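Local coordinates for protein ethylbenzene dehydrogenase beta-subunit (PDB 2IVF) that serves as the iron-sulfur subunit of a three-chain dehydrogenase assembly and probably carries electrons through its chain of bound clusters, at residues B[141-146]-B[295-300]; B[252-257]-B[310-315]; B[112-117]-B[121-126]; B[57-62]-B[67-72]. All coordinates share one frame; numbering follows the deposited sequence.

Overall arrangement
Contacts 1 and 4 meet in one antiparallel sheet, where strands 55-59 and 141-149 are neighbours: F145 O lies 2.8 Å from Y59 N, a probable hydrogen bond. Contact 1 is buried and wholly apolar; contact 4, about 13 Å away between centres, lies at the surface and combines one backbone bond with water bridges to a carboxylate. Contact 2 is partly buried and again apolar. Its helix 306-321 follows helix 295-302 of contact 1, and L298 CD1 touches L310 CD1 at 4.2 Å. Contact 3, partly buried, about 26 Å from the chain's centre, is a backbone-bonded loop that reaches contact 4 where W126 CH2 packs on K62 CD at 3.7 Å.

Contact 1 of 4, residues B[141-146]-B[295-300]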
loop_
_atom_site.group_PDB
_atom_site.type_symbol
_atom_site.label_atom_id
_atom_site.label_comp_id
_atom_site.label_asym_id
_atom_site.label_seq_id
_atom_site.Cartn_x
_atom_site.Cartn_y
_atom_site.Cartn_z
ATOM N N ASN B 141 -15.203 13.719 -15.782
ATOM C CA ASN B 141 -14.930 14.578 -14.652
ATOM C C ASN B 141 -15.224 13.952 -13.302
ATOM O O ASN B 141 -15.846 14.583 -12.445
ATOM C CB ASN B 141 -15.726 15.889 -14.754
ATOM C CG ASN B 141 -15.259 16.758 -15.882
ATOM O OD1 ASN B 141 -14.083 17.060 -15.950
ATOM N ND2 ASN B 141 -16.170 17.101 -16.824
ATOM N N PRO B 142 -14.703 12.744 -13.051
ATOM C CA PRO B 142 -14.852 12.193 -11.719
ATOM C C PRO B 142 -13.994 13.056 -10.757
ATOM O O PRO B 142 -13.062 13.712 -11.181
ATOM C CB PRO B 142 -14.285 10.770 -11.868
ATOM C CG PRO B 142 -13.226 10.920 -12.917
ATOM C CD PRO B 142 -13.845 11.893 -13.906
ATOM N N PHE B 143 -14.353 13.113 -9.488
ATOM C CA PHE B 143 -13.458 13.739 -8.526
ATOM C C PHE B 143 -13.513 13.027 -7.188
ATOM O O PHE B 143 -14.519 12.412 -6.827
ATOM C CB PHE B 143 -13.801 15.188 -8.377
ATOM C CG PHE B 143 -15.124 15.410 -7.781
ATOM C CD1 PHE B 143 -16.258 15.462 -8.574
ATOM C CD2 PHE B 143 -15.252 15.536 -6.422
ATOM C CE1 PHE B 143 -17.496 15.684 -8.023
ATOM C CE2 PHE B 143 -16.538 15.763 -5.865
ATOM C CZ PHE B 143 -17.624 15.801 -6.664
ATOM N N PHE B 144 -12.391 13.080 -6.482
ATOM C CA PHE B 144 -12.289 12.524 -5.157
ATOM C C PHE B 144 -10.961 13.031 -4.606
ATOM O O PHE B 144 -10.080 13.459 -5.357
ATOM C CB PHE B 144 -12.259 10.993 -5.188
ATOM C CG PHE B 144 -11.001 10.441 -5.793
ATOM C CD1 PHE B 144 -9.913 10.158 -5.012
ATOM C CD2 PHE B 144 -10.912 10.184 -7.182
ATOM C CE1 PHE B 144 -8.714 9.688 -5.588
ATOM C CE2 PHE B 144 -9.747 9.706 -7.727
ATOM C CZ PHE B 144 -8.636 9.461 -6.916
ATOM N N PHE B 145 -10.860 12.973 -3.289
ATOM C CA PHE B 145 -9.653 13.253 -2.533
ATOM C C PHE B 145 -9.802 12.445 -1.249
ATOM O O PHE B 145 -10.872 11.869 -1.018
ATOM C CB PHE B 145 -9.494 14.756 -2.251
ATOM C CG PHE B 145 -10.635 15.385 -1.561
ATOM C CD1 PHE B 145 -11.677 15.944 -2.290
ATOM C CD2 PHE B 145 -10.704 15.440 -0.170
ATOM C CE1 PHE B 145 -12.736 16.553 -1.679
ATOM C CE2 PHE B 145 -11.780 16.025 0.455
ATOM C CZ PHE B 145 -12.803 16.612 -0.309
ATOM N N TYR B 146 -8.753 12.409 -0.419
ATOM C CA TYR B 146 -8.755 11.618 0.786
ATOM C C TYR B 146 -8.905 12.509 1.988
ATOM O O TYR B 146 -8.330 13.620 2.035
ATOM C CB TYR B 146 -7.501 10.772 0.851
ATOM C CG TYR B 146 -7.366 9.859 -0.341
ATOM C CD1 TYR B 146 -8.209 8.761 -0.474
ATOM C CD2 TYR B 146 -6.390 10.068 -1.313
ATOM C CE1 TYR B 146 -8.117 7.920 -1.572
ATOM C CE2 TYR B 146 -6.251 9.181 -2.428
ATOM C CZ TYR B 146 -7.123 8.112 -2.523
ATOM O OH TYR B 146 -7.006 7.254 -3.591
ATOM N N LEU B 295 -17.449 23.527 -6.319
ATOM C CA LEU B 295 -17.172 24.369 -5.163
ATOM C C LEU B 295 -18.198 24.099 -4.042
ATOM O O LEU B 295 -17.853 24.107 -2.861
ATOM C CB LEU B 295 -17.190 25.836 -5.576
ATOM C CG LEU B 295 -17.051 26.936 -4.527
ATOM C CD1 LEU B 295 -15.756 26.781 -3.709
ATOM C CD2 LEU B 295 -17.203 28.340 -5.201
ATOM N N ASP B 296 -19.462 23.876 -4.400
ATOM C CA ASP B 296 -20.472 23.735 -3.369
ATOM C C ASP B 296 -20.255 22.488 -2.537
ATOM O O ASP B 296 -20.587 22.478 -1.366
ATOM C CB ASP B 296 -21.913 23.835 -3.922
ATOM C CG ASP B 296 -22.229 22.788 -4.984
ATOM O OD1 ASP B 296 -21.315 22.181 -5.546
ATOM O OD2 ASP B 296 -23.428 22.594 -5.294
ATOM N N VAL B 297 -19.629 21.469 -3.119
ATOM C CA VAL B 297 -19.231 20.282 -2.387
ATOM C C VAL B 297 -18.184 20.605 -1.337
ATOM O O VAL B 297 -18.355 20.266 -0.173
ATOM C CB VAL B 297 -18.715 19.165 -3.368
ATOM C CG1 VAL B 297 -18.112 17.976 -2.609
ATOM C CG2 VAL B 297 -19.893 18.688 -4.234
ATOM N N LEU B 298 -17.157 21.361 -1.717
ATOM C CA LEU B 298 -16.114 21.724 -0.784
ATOM C C LEU B 298 -16.663 22.696 0.262
ATOM O O LEU B 298 -16.289 22.601 1.423
ATOM C CB LEU B 298 -14.884 22.326 -1.467
ATOM C CG LEU B 298 -14.122 21.386 -2.369
ATOM C CD1 LEU B 298 -12.878 22.055 -2.964
ATOM C CD2 LEU B 298 -13.711 20.181 -1.562
ATOM N N GLU B 299 -17.557 23.576 -0.145
ATOM C CA GLU B 299 -18.226 24.485 0.788
ATOM C C GLU B 299 -19.061 23.714 1.808
ATOM O O GLU B 299 -19.201 24.153 2.950
ATOM C CB GLU B 299 -19.152 25.481 0.078
ATOM C CG GLU B 299 -18.419 26.549 -0.698
ATOM C CD GLU B 299 -19.330 27.471 -1.449
ATOM O OE1 GLU B 299 -20.490 27.103 -1.678
ATOM O OE2 GLU B 299 -18.869 28.572 -1.817
ATOM N N GLY B 300 -19.612 22.575 1.408
ATOM C CA GLY B 300 -20.396 21.786 2.315
ATOM C C GLY B 300 -19.564 21.295 3.485
ATOM O O GLY B 300 -20.078 21.191 4.616
#
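F143 and F145 project from the same face of strand 141-149 toward V297 and L298 of helix 295-302, a helix packed against an antiparallel sheet. The contact is purely apolar, with two ring-to-methyl meetings and no hydrogen bond between the segments. F145 approaches L298 at a slant: its CE1 and CZ both meet one methyl, CD2, with F145 CE1 to L298 CD2 at 3.8 Å. The phenyl is sent there by a first torsion of 56°, which sets CG between the backbone N and the carbonyl carbon. L298 does not aim its CB at the strand; its CG sits beside the backbone N, chi1 -65°, which brings CD2 to the ring. V297 points toward the strand and offers CG1 to F143 CE2 at a looser 4.2 Å. Y59 on the neighbouring strand also touches V297, while P294 and P60 pack on F143. N141 O lies at the edge of the F143 ring, in its plane, 4.0 Å from F143 CD1.

Contact 2 of 4, residues B[252-257]-B[310-315]. With PO4 (phosphate ion), chain P.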
loop_
_atom_site.group_PDB
_atom_site.type_symbol
_atom_site.label_atom_id
_atom_site.label_comp_id
_atom_site.label_asym_id
_atom_site.label_seq_id
_atom_site.Cartn_x
_atom_site.Cartn_y
_atom_site.Cartn_z
ATOM N N LYS B 252 -4.610 31.086 11.065
ATOM C CA LYS B 252 -4.875 32.439 11.516
ATOM C C LYS B 252 -4.348 33.528 10.609
ATOM O O LYS B 252 -4.983 34.560 10.484
ATOM C CB LYS B 252 -4.318 32.670 12.923
ATOM C CG LYS B 252 -4.865 31.764 14.007
ATOM C CD LYS B 252 -6.370 31.812 14.134
ATOM C CE LYS B 252 -6.841 33.119 14.648
ATOM N NZ LYS B 252 -8.288 32.967 15.016
ATOM N N LYS B 253 -3.177 33.346 10.010
ATOM C CA LYS B 253 -2.539 34.405 9.225
ATOM C C LYS B 253 -3.002 34.320 7.757
ATOM O O LYS B 253 -3.682 35.211 7.260
ATOM C CB LYS B 253 -1.015 34.309 9.354
ATOM C CG LYS B 253 -0.139 35.328 8.531
ATOM C CD LYS B 253 1.373 34.979 8.745
ATOM C CE LYS B 253 2.318 35.858 7.991
ATOM N NZ LYS B 253 3.746 35.402 8.156
ATOM N N TRP B 254 -2.649 33.244 7.086
ATOM C CA TRP B 254 -3.062 33.021 5.709
ATOM C C TRP B 254 -4.517 32.615 5.609
ATOM O O TRP B 254 -5.142 32.790 4.556
ATOM C CB TRP B 254 -2.180 31.944 5.067
ATOM C CG TRP B 254 -0.871 32.488 4.726
ATOM C CD1 TRP B 254 0.243 32.466 5.501
ATOM C CD2 TRP B 254 -0.512 33.186 3.519
ATOM N NE1 TRP B 254 1.266 33.114 4.863
ATOM C CE2 TRP B 254 0.826 33.568 3.643
ATOM C CE3 TRP B 254 -1.206 33.536 2.351
ATOM C CZ2 TRP B 254 1.514 34.274 2.625
ATOM C CZ3 TRP B 254 -0.523 34.210 1.338
ATOM C CH2 TRP B 254 0.814 34.593 1.487
ATOM N N LYS B 255 -5.018 31.995 6.669
ATOM C CA LYS B 255 -6.398 31.508 6.776
ATOM C C LYS B 255 -6.755 30.580 5.619
ATOM O O LYS B 255 -7.799 30.725 5.006
ATOM C CB LYS B 255 -7.392 32.666 6.852
ATOM C CG LYS B 255 -6.972 33.760 7.820
ATOM C CD LYS B 255 -8.029 34.836 8.055
ATOM C CE LYS B 255 -7.529 35.896 9.078
ATOM N NZ LYS B 255 -6.390 36.869 8.651
ATOM N N VAL B 256 -5.891 29.620 5.349
ATOM C CA VAL B 256 -6.113 28.662 4.235
ATOM C C VAL B 256 -6.499 27.290 4.744
ATOM O O VAL B 256 -6.781 26.394 3.970
ATOM C CB VAL B 256 -4.850 28.530 3.328
ATOM C CG1 VAL B 256 -4.665 29.821 2.523
ATOM C CG2 VAL B 256 -3.618 28.182 4.163
ATOM N N ALA B 257 -6.496 27.133 6.072
ATOM C CA ALA B 257 -6.804 25.876 6.704
ATOM C C ALA B 257 -8.170 26.093 7.404
ATOM O O ALA B 257 -8.312 26.977 8.258
ATOM C CB ALA B 257 -5.698 25.472 7.672
ATOM N N LEU B 310 -9.002 28.744 -2.326
ATOM C CA LEU B 310 -8.512 28.160 -3.559
ATOM C C LEU B 310 -7.813 29.230 -4.374
ATOM O O LEU B 310 -6.758 28.987 -5.000
ATOM C CB LEU B 310 -9.664 27.483 -4.337
ATOM C CG LEU B 310 -10.290 26.259 -3.649
ATOM C CD1 LEU B 310 -11.497 25.754 -4.468
ATOM C CD2 LEU B 310 -9.275 25.125 -3.411
ATOM N N ALA B 311 -8.373 30.440 -4.357
ATOM C CA ALA B 311 -7.802 31.531 -5.114
ATOM C C ALA B 311 -6.395 31.922 -4.573
ATOM O O ALA B 311 -5.492 32.224 -5.351
ATOM C CB ALA B 311 -8.745 32.706 -5.129
ATOM N N VAL B 312 -6.261 31.907 -3.246
ATOM C CA VAL B 312 -5.003 32.210 -2.545
ATOM C C VAL B 312 -3.991 31.112 -2.918
ATOM O O VAL B 312 -2.842 31.409 -3.230
ATOM C CB VAL B 312 -5.232 32.273 -1.038
ATOM C CG1 VAL B 312 -3.875 32.368 -0.230
ATOM C CG2 VAL B 312 -6.141 33.438 -0.690
ATOM N N LEU B 313 -4.397 29.849 -2.851
ATOM C CA LEU B 313 -3.497 28.758 -3.185
ATOM C C LEU B 313 -2.974 28.914 -4.605
ATOM O O LEU B 313 -1.784 28.742 -4.850
ATOM C CB LEU B 313 -4.164 27.408 -3.054
ATOM C CG LEU B 313 -4.503 26.969 -1.617
ATOM C CD1 LEU B 313 -5.387 25.771 -1.605
ATOM C CD2 LEU B 313 -3.207 26.685 -0.835
ATOM N N HIS B 314 -3.863 29.229 -5.530
ATOM C CA HIS B 314 -3.444 29.356 -6.917
ATOM C C HIS B 314 -2.573 30.562 -7.091
ATOM O O HIS B 314 -1.586 30.487 -7.808
ATOM C CB HIS B 314 -4.646 29.314 -7.838
ATOM C CG HIS B 314 -5.251 27.946 -7.940
ATOM N ND1 HIS B 314 -4.614 26.893 -8.580
ATOM C CD2 HIS B 314 -6.390 27.430 -7.420
ATOM C CE1 HIS B 314 -5.359 25.806 -8.483
ATOM N NE2 HIS B 314 -6.436 26.100 -7.771
ATOM N N THR B 315 -2.885 31.675 -6.405
ATOM C CA THR B 315 -2.095 32.879 -6.556
ATOM C C THR B 315 -0.684 32.628 -6.020
ATOM O O THR B 315 0.332 32.960 -6.660
ATOM C CB THR B 315 -2.741 34.054 -5.830
ATOM O OG1 THR B 315 -3.979 34.303 -6.480
ATOM C CG2 THR B 315 -1.915 35.323 -5.939
HETATM P P PO4 P . -1.875 27.890 -10.466
HETATM O O1 PO4 P . -1.021 28.907 -9.715
HETATM O O2 PO4 P . -2.353 26.840 -9.453
HETATM O O3 PO4 P . -3.074 28.561 -11.124
HETATM O O4 PO4 P . -1.023 27.225 -11.527
#
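One methyl group, V312 CG1, makes both close contacts between 252-257 and 310-315. It lies 3.8 Å from V256 CG1 and 3.9 Å from W254 CE3. The methyl meets the indole at its edge, near the ring plane, and the two valines meet at about a right angle. V312 presents this branch because CG1 stands opposite its backbone N (chi1 171°), beside the carbonyl carbon. K255, with positive phi (55°), breaks the helical run, and V256 then points at 310-315. L328 of helix 327-333 touches W254, V256 and V312, closing an apolar cluster between the loop and helices 306-321 and 327-333. The indole's polar edge is occupied apart from this, W254 NE1 bonding to E327. One turn along, T315 OG1 donates to A311 O at 2.8 Å, from the face opposite T315 N. H314 ND1 points at phosphate O2, but their 2.4 Å spacing is doubtfully short. R317 and R321, on the same helix, also bond this ion, which probably came from the crystallisation liquor. Apolar packing thus joins the segments, while H314, R317 and R321 gather round the phosphate, consistent with a protonated H314, though the short spacing leaves the details doubtful.

Contact 3 of 4, residues B[112-117]-B[121-126]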
loop_
_atom_site.group_PDB
_atom_site.type_symbol
_atom_site.label_atom_id
_atom_site.label_comp_id
_atom_site.label_asym_id
_atom_site.label_seq_id
_atom_site.Cartn_x
_atom_site.Cartn_y
_atom_site.Cartn_z
ATOM N N HIS B 112 -11.779 -19.970 0.589
ATOM C CA HIS B 112 -10.740 -19.007 0.238
ATOM C C HIS B 112 -10.630 -18.072 1.373
ATOM O O HIS B 112 -11.473 -18.060 2.240
ATOM C CB HIS B 112 -11.088 -18.239 -1.063
ATOM C CG HIS B 112 -12.403 -17.534 -1.015
ATOM N ND1 HIS B 112 -12.515 -16.159 -0.892
ATOM C CD2 HIS B 112 -13.666 -18.011 -1.078
ATOM C CE1 HIS B 112 -13.791 -15.825 -0.886
ATOM N NE2 HIS B 112 -14.509 -16.933 -0.978
ATOM N N PHE B 113 -9.567 -17.286 1.369
ATOM C CA PHE B 113 -9.294 -16.310 2.398
ATOM C C PHE B 113 -10.220 -15.112 2.260
ATOM O O PHE B 113 -10.256 -14.475 1.209
ATOM C CB PHE B 113 -7.812 -15.846 2.271
ATOM C CG PHE B 113 -7.354 -15.006 3.419
ATOM C CD1 PHE B 113 -7.016 -15.605 4.632
ATOM C CD2 PHE B 113 -7.318 -13.632 3.319
ATOM C CE1 PHE B 113 -6.595 -14.836 5.679
ATOM C CE2 PHE B 113 -6.918 -12.849 4.391
ATOM C CZ PHE B 113 -6.557 -13.463 5.580
ATOM N N HIS B 114 -10.985 -14.801 3.312
ATOM C CA HIS B 114 -11.941 -13.758 3.186
ATOM C C HIS B 114 -12.363 -13.266 4.565
ATOM O O HIS B 114 -12.149 -13.957 5.565
ATOM C CB HIS B 114 -13.137 -14.317 2.413
ATOM C CG HIS B 114 -13.994 -15.208 3.231
ATOM N ND1 HIS B 114 -14.865 -14.728 4.190
ATOM C CD2 HIS B 114 -14.099 -16.555 3.260
ATOM C CE1 HIS B 114 -15.480 -15.749 4.761
ATOM N NE2 HIS B 114 -15.031 -16.869 4.217
ATOM N N PRO B 115 -12.906 -12.051 4.632
ATOM C CA PRO B 115 -13.373 -11.496 5.902
ATOM C C PRO B 115 -14.726 -11.982 6.329
ATOM O O PRO B 115 -15.523 -12.434 5.483
ATOM C CB PRO B 115 -13.435 -9.992 5.612
ATOM C CG PRO B 115 -13.770 -9.940 4.155
ATOM C CD PRO B 115 -13.046 -11.075 3.532
ATOM N N THR B 116 -14.973 -11.879 7.635
ATOM C CA THR B 116 -16.252 -12.204 8.253
ATOM C C THR B 116 -16.501 -11.029 9.218
ATOM O O THR B 116 -15.604 -10.641 9.955
ATOM C CB THR B 116 -16.183 -13.510 9.048
ATOM O OG1 THR B 116 -15.841 -14.593 8.178
ATOM C CG2 THR B 116 -17.515 -13.841 9.754
ATOM N N SER B 117 -17.716 -10.481 9.203
ATOM C CA SER B 117 -18.084 -9.400 10.124
ATOM C C SER B 117 -18.075 -9.884 11.559
ATOM O O SER B 117 -18.594 -10.954 11.865
ATOM C CB SER B 117 -19.476 -8.823 9.786
ATOM O OG SER B 117 -19.971 -8.012 10.862
ATOM N N GLY B 121 -21.334 -12.030 12.117
ATOM C CA GLY B 121 -20.764 -13.360 11.929
ATOM C C GLY B 121 -20.808 -13.856 10.485
ATOM O O GLY B 121 -20.484 -15.001 10.231
ATOM N N LYS B 122 -21.201 -13.000 9.544
ATOM C CA LYS B 122 -21.291 -13.366 8.128
ATOM C C LYS B 122 -20.370 -12.504 7.288
ATOM O O LYS B 122 -19.713 -11.607 7.821
ATOM C CB LYS B 122 -22.718 -13.166 7.650
ATOM C CG LYS B 122 -23.749 -13.794 8.584
ATOM C CD LYS B 122 -25.145 -13.598 8.024
ATOM C CE LYS B 122 -26.239 -13.760 9.074
ATOM N NZ LYS B 122 -25.675 -14.249 10.355
ATOM N N ASP B 123 -20.366 -12.714 5.980
ATOM C CA ASP B 123 -19.574 -11.857 5.117
ATOM C C ASP B 123 -20.040 -10.417 5.241
ATOM O O ASP B 123 -21.251 -10.147 5.245
ATOM C CB ASP B 123 -19.674 -12.195 3.650
ATOM C CG ASP B 123 -19.313 -13.627 3.333
ATOM O OD1 ASP B 123 -18.623 -14.314 4.123
ATOM O OD2 ASP B 123 -19.740 -14.041 2.259
ATOM N N PRO B 124 -19.078 -9.494 5.268
ATOM C CA PRO B 124 -19.390 -8.086 5.457
ATOM C C PRO B 124 -19.931 -7.488 4.186
ATOM O O PRO B 124 -19.538 -7.885 3.098
ATOM C CB PRO B 124 -18.042 -7.472 5.810
ATOM C CG PRO B 124 -16.997 -8.375 5.198
ATOM C CD PRO B 124 -17.627 -9.755 5.155
ATOM N N ALA B 125 -20.855 -6.555 4.324
ATOM C CA ALA B 125 -21.311 -5.778 3.193
ATOM C C ALA B 125 -20.906 -4.320 3.382
ATOM O O ALA B 125 -21.306 -3.426 2.606
ATOM C CB ALA B 125 -22.858 -5.935 3.044
ATOM N N TRP B 126 -20.140 -4.078 4.449
ATOM C CA TRP B 126 -19.557 -2.804 4.725
ATOM C C TRP B 126 -18.404 -3.039 5.687
ATOM O O TRP B 126 -18.272 -4.117 6.293
ATOM C CB TRP B 126 -20.585 -1.855 5.321
ATOM C CG TRP B 126 -20.050 -0.507 5.580
ATOM C CD1 TRP B 126 -19.635 -0.005 6.783
ATOM C CD2 TRP B 126 -19.821 0.527 4.614
ATOM N NE1 TRP B 126 -19.184 1.282 6.630
ATOM C CE2 TRP B 126 -19.266 1.625 5.303
ATOM C CE3 TRP B 126 -20.020 0.634 3.233
ATOM C CZ2 TRP B 126 -18.910 2.781 4.662
ATOM C CZ3 TRP B 126 -19.714 1.802 2.614
ATOM C CH2 TRP B 126 -19.171 2.866 3.313
HETATM O O HOH W 1 -17.903 -14.818 6.701
#
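The H114 imidazole and the D123 carboxylate stand with their planes 74° apart, H114 CE1 lying 3.5 Å from D123 OD1. Water 1 sits in the H114 ring plane, at the edge. P115 O, near that plane too, accepts from H114 ND1 at 2.7 Å, the N-H coming from well above the carbonyl plane. On the H112 ring, one face is met by H114 CD2, offset toward the rim. A first torsion of 75° sets H114 CG between its backbone N and carbonyl carbon. Water 1 donates to D123 OD1 and is 2.5 Å from T116 OG1. Directly, S117 N bonds K122 O at 2.7 Å, nearly straight at 164°, and G121 N bonds S117 O weakly. P115 CG packs on P124 CG at 3.7 Å, the two rings crossing at about a right angle, with F95 touching both prolines. The segments are arms of a tight turn within the long loop between helix 99-104 and strand 136-138, P115 reaching G870 of the alpha-subunit. H114 ND1 is committed to a backbone oxygen; D123 OD1 only lies near CE1, and water carries the polar link to T116, though the carboxylate would probably stabilise positive charge on the ring.

Contact 4 of 4, residues B[57-62]-B[67-72]; sequences TTYPGK and DYERKG
K62 lays its aliphatic chain past the carboxylate of D67, K62 CG lying 3.5 Å from D67 OD1. CG sits beside the backbone N (chi1 -67°) and the chain is extended beyond it, which carries K62 NZ onward to 4.9 Å from D67 OD2, too far for charged atoms in contact. The direct bond is in the backbone: D67 N donates to K62 O at 2.9 Å, bent to 140°, D67 taking positive phi to turn there. E69 works through water: its OE1 meets three, while OE2 bonds H261. Water 2 donates to E69 OE1 at 2.6 Å and lies 2.7 Å from Y59 OH, in the plane of that ring. Waters 3 and 4 link OE1 to G61 O and K62 O, but they have more acceptors than protons, so not every bond can hold at once. E69 CG lies 3.4 Å above one face of the Y68 ring, offset toward the rim. The whole is a short loop leaving strand 55-59, outermost in its sheet within this chain, through cis P60, and closing on the 3-10 turn 68-70.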
loop_
_atom_site.group_PDB
_atom_site.type_symbol
_atom_site.label_atom_id
_atom_site.label_comp_id
_atom_site.label_asym_id
_atom_site.label_seq_id
_atom_site.Cartn_x
_atom_site.Cartn_y
_atom_site.Cartn_z
ATOM N N THR B 57 -10.853 8.352 4.843
ATOM C CA THR B 57 -11.743 7.788 3.848
ATOM C C THR B 57 -11.747 8.647 2.611
ATOM O O THR B 57 -11.254 9.759 2.601
ATOM C CB THR B 57 -13.192 7.670 4.390
ATOM O OG1 THR B 57 -13.638 8.957 4.829
ATOM C CG2 THR B 57 -13.264 6.642 5.581
ATOM N N THR B 58 -12.359 8.123 1.578
ATOM C CA THR B 58 -12.390 8.810 0.289
ATOM C C THR B 58 -13.607 9.746 0.314
ATOM O O THR B 58 -14.660 9.411 0.882
ATOM C CB THR B 58 -12.415 7.804 -0.884
ATOM O OG1 THR B 58 -11.213 6.996 -0.840
ATOM C CG2 THR B 58 -12.541 8.505 -2.287
ATOM N N TYR B 59 -13.429 10.939 -0.201
ATOM C CA TYR B 59 -14.526 11.901 -0.316
ATOM C C TYR B 59 -14.708 12.316 -1.780
ATOM O O TYR B 59 -13.677 12.512 -2.483
ATOM C CB TYR B 59 -14.299 13.126 0.597
ATOM C CG TYR B 59 -15.578 13.909 0.702
ATOM C CD1 TYR B 59 -16.477 13.661 1.731
ATOM C CD2 TYR B 59 -15.959 14.773 -0.306
ATOM C CE1 TYR B 59 -17.699 14.312 1.785
ATOM C CE2 TYR B 59 -17.155 15.461 -0.237
ATOM C CZ TYR B 59 -18.039 15.184 0.805
ATOM O OH TYR B 59 -19.239 15.828 0.882
ATOM N N PRO B 60 -15.991 12.436 -2.259
ATOM C CA PRO B 60 -17.275 12.022 -1.650
ATOM C C PRO B 60 -17.259 10.584 -1.215
ATOM O O PRO B 60 -16.649 9.707 -1.902
ATOM C CB PRO B 60 -18.279 12.127 -2.808
ATOM C CG PRO B 60 -17.691 13.070 -3.727
ATOM C CD PRO B 60 -16.236 13.168 -3.504
ATOM N N GLY B 61 -17.943 10.323 -0.107
ATOM C CA GLY B 61 -18.088 8.966 0.408
ATOM C C GLY B 61 -18.990 9.022 1.628
ATOM O O GLY B 61 -19.498 10.096 1.981
ATOM N N LYS B 62 -19.188 7.881 2.264
ATOM C CA LYS B 62 -20.052 7.806 3.455
ATOM C C LYS B 62 -19.295 8.243 4.728
ATOM O O LYS B 62 -19.911 8.540 5.746
ATOM C CB LYS B 62 -20.645 6.414 3.609
ATOM C CG LYS B 62 -21.640 6.072 2.485
ATOM C CD LYS B 62 -22.313 4.777 2.703
ATOM C CE LYS B 62 -23.145 4.341 1.497
ATOM N NZ LYS B 62 -23.788 3.064 1.920
ATOM N N ASP B 67 -21.952 7.305 7.325
ATOM C CA ASP B 67 -23.002 8.272 7.295
ATOM C C ASP B 67 -23.001 9.100 8.553
ATOM O O ASP B 67 -24.042 9.487 8.992
ATOM C CB ASP B 67 -24.362 7.602 7.046
ATOM C CG ASP B 67 -24.520 7.123 5.601
ATOM O OD1 ASP B 67 -23.834 7.655 4.725
ATOM O OD2 ASP B 67 -25.339 6.226 5.346
ATOM N N TYR B 68 -21.833 9.389 9.119
ATOM C CA TYR B 68 -21.762 10.208 10.364
ATOM C C TYR B 68 -22.465 11.569 10.223
ATOM O O TYR B 68 -22.989 12.160 11.201
ATOM C CB TYR B 68 -20.302 10.407 10.777
ATOM C CG TYR B 68 -19.547 11.557 10.126
ATOM C CD1 TYR B 68 -18.851 11.397 8.939
ATOM C CD2 TYR B 68 -19.546 12.821 10.710
ATOM C CE1 TYR B 68 -18.155 12.443 8.357
ATOM C CE2 TYR B 68 -18.871 13.867 10.157
ATOM C CZ TYR B 68 -18.161 13.686 8.978
ATOM O OH TYR B 68 -17.502 14.754 8.468
ATOM N N GLU B 69 -22.463 12.075 8.991
ATOM C CA GLU B 69 -23.064 13.389 8.659
ATOM C C GLU B 69 -24.556 13.334 8.684
ATOM O O GLU B 69 -25.215 14.383 8.588
ATOM C CB GLU B 69 -22.560 13.885 7.269
ATOM C CG GLU B 69 -21.103 14.114 7.225
ATOM C CD GLU B 69 -20.508 14.264 5.814
ATOM O OE1 GLU B 69 -20.762 13.385 4.997
ATOM O OE2 GLU B 69 -19.763 15.251 5.541
ATOM N N ARG B 70 -25.114 12.129 8.813
ATOM C CA ARG B 70 -26.557 11.967 8.977
ATOM C C ARG B 70 -26.963 11.615 10.406
ATOM O O ARG B 70 -28.128 11.384 10.649
ATOM C CB ARG B 70 -27.059 10.853 8.066
ATOM C CG ARG B 70 -26.693 11.057 6.615
ATOM C CD ARG B 70 -27.737 10.465 5.701
ATOM N NE ARG B 70 -27.720 11.213 4.439
ATOM C CZ ARG B 70 -27.526 10.680 3.228
ATOM N NH1 ARG B 70 -27.355 9.359 3.067
ATOM N NH2 ARG B 70 -27.518 11.481 2.159
ATOM N N LYS B 71 -26.026 11.552 11.331
ATOM C CA LYS B 71 -26.303 10.974 12.635
ATOM C C LYS B 71 -26.511 12.003 13.764
ATOM O O LYS B 71 -26.498 11.655 14.957
ATOM C CB LYS B 71 -25.288 9.906 12.963
ATOM C CG LYS B 71 -25.445 8.658 12.056
ATOM C CD LYS B 71 -24.458 7.558 12.452
ATOM C CE LYS B 71 -24.814 6.222 11.822
ATOM N NZ LYS B 71 -25.222 6.337 10.424
ATOM N N GLY B 72 -26.690 13.265 13.393
ATOM C CA GLY B 72 -27.089 14.272 14.361
ATOM C C GLY B 72 -26.018 14.650 15.373
ATOM O O GLY B 72 -24.841 14.435 15.146
HETATM O O HOH W 2 -20.886 14.823 2.814
HETATM O O HOH W 3 -18.828 11.437 4.277
HETATM O O HOH W 4 -21.306 10.975 6.327
#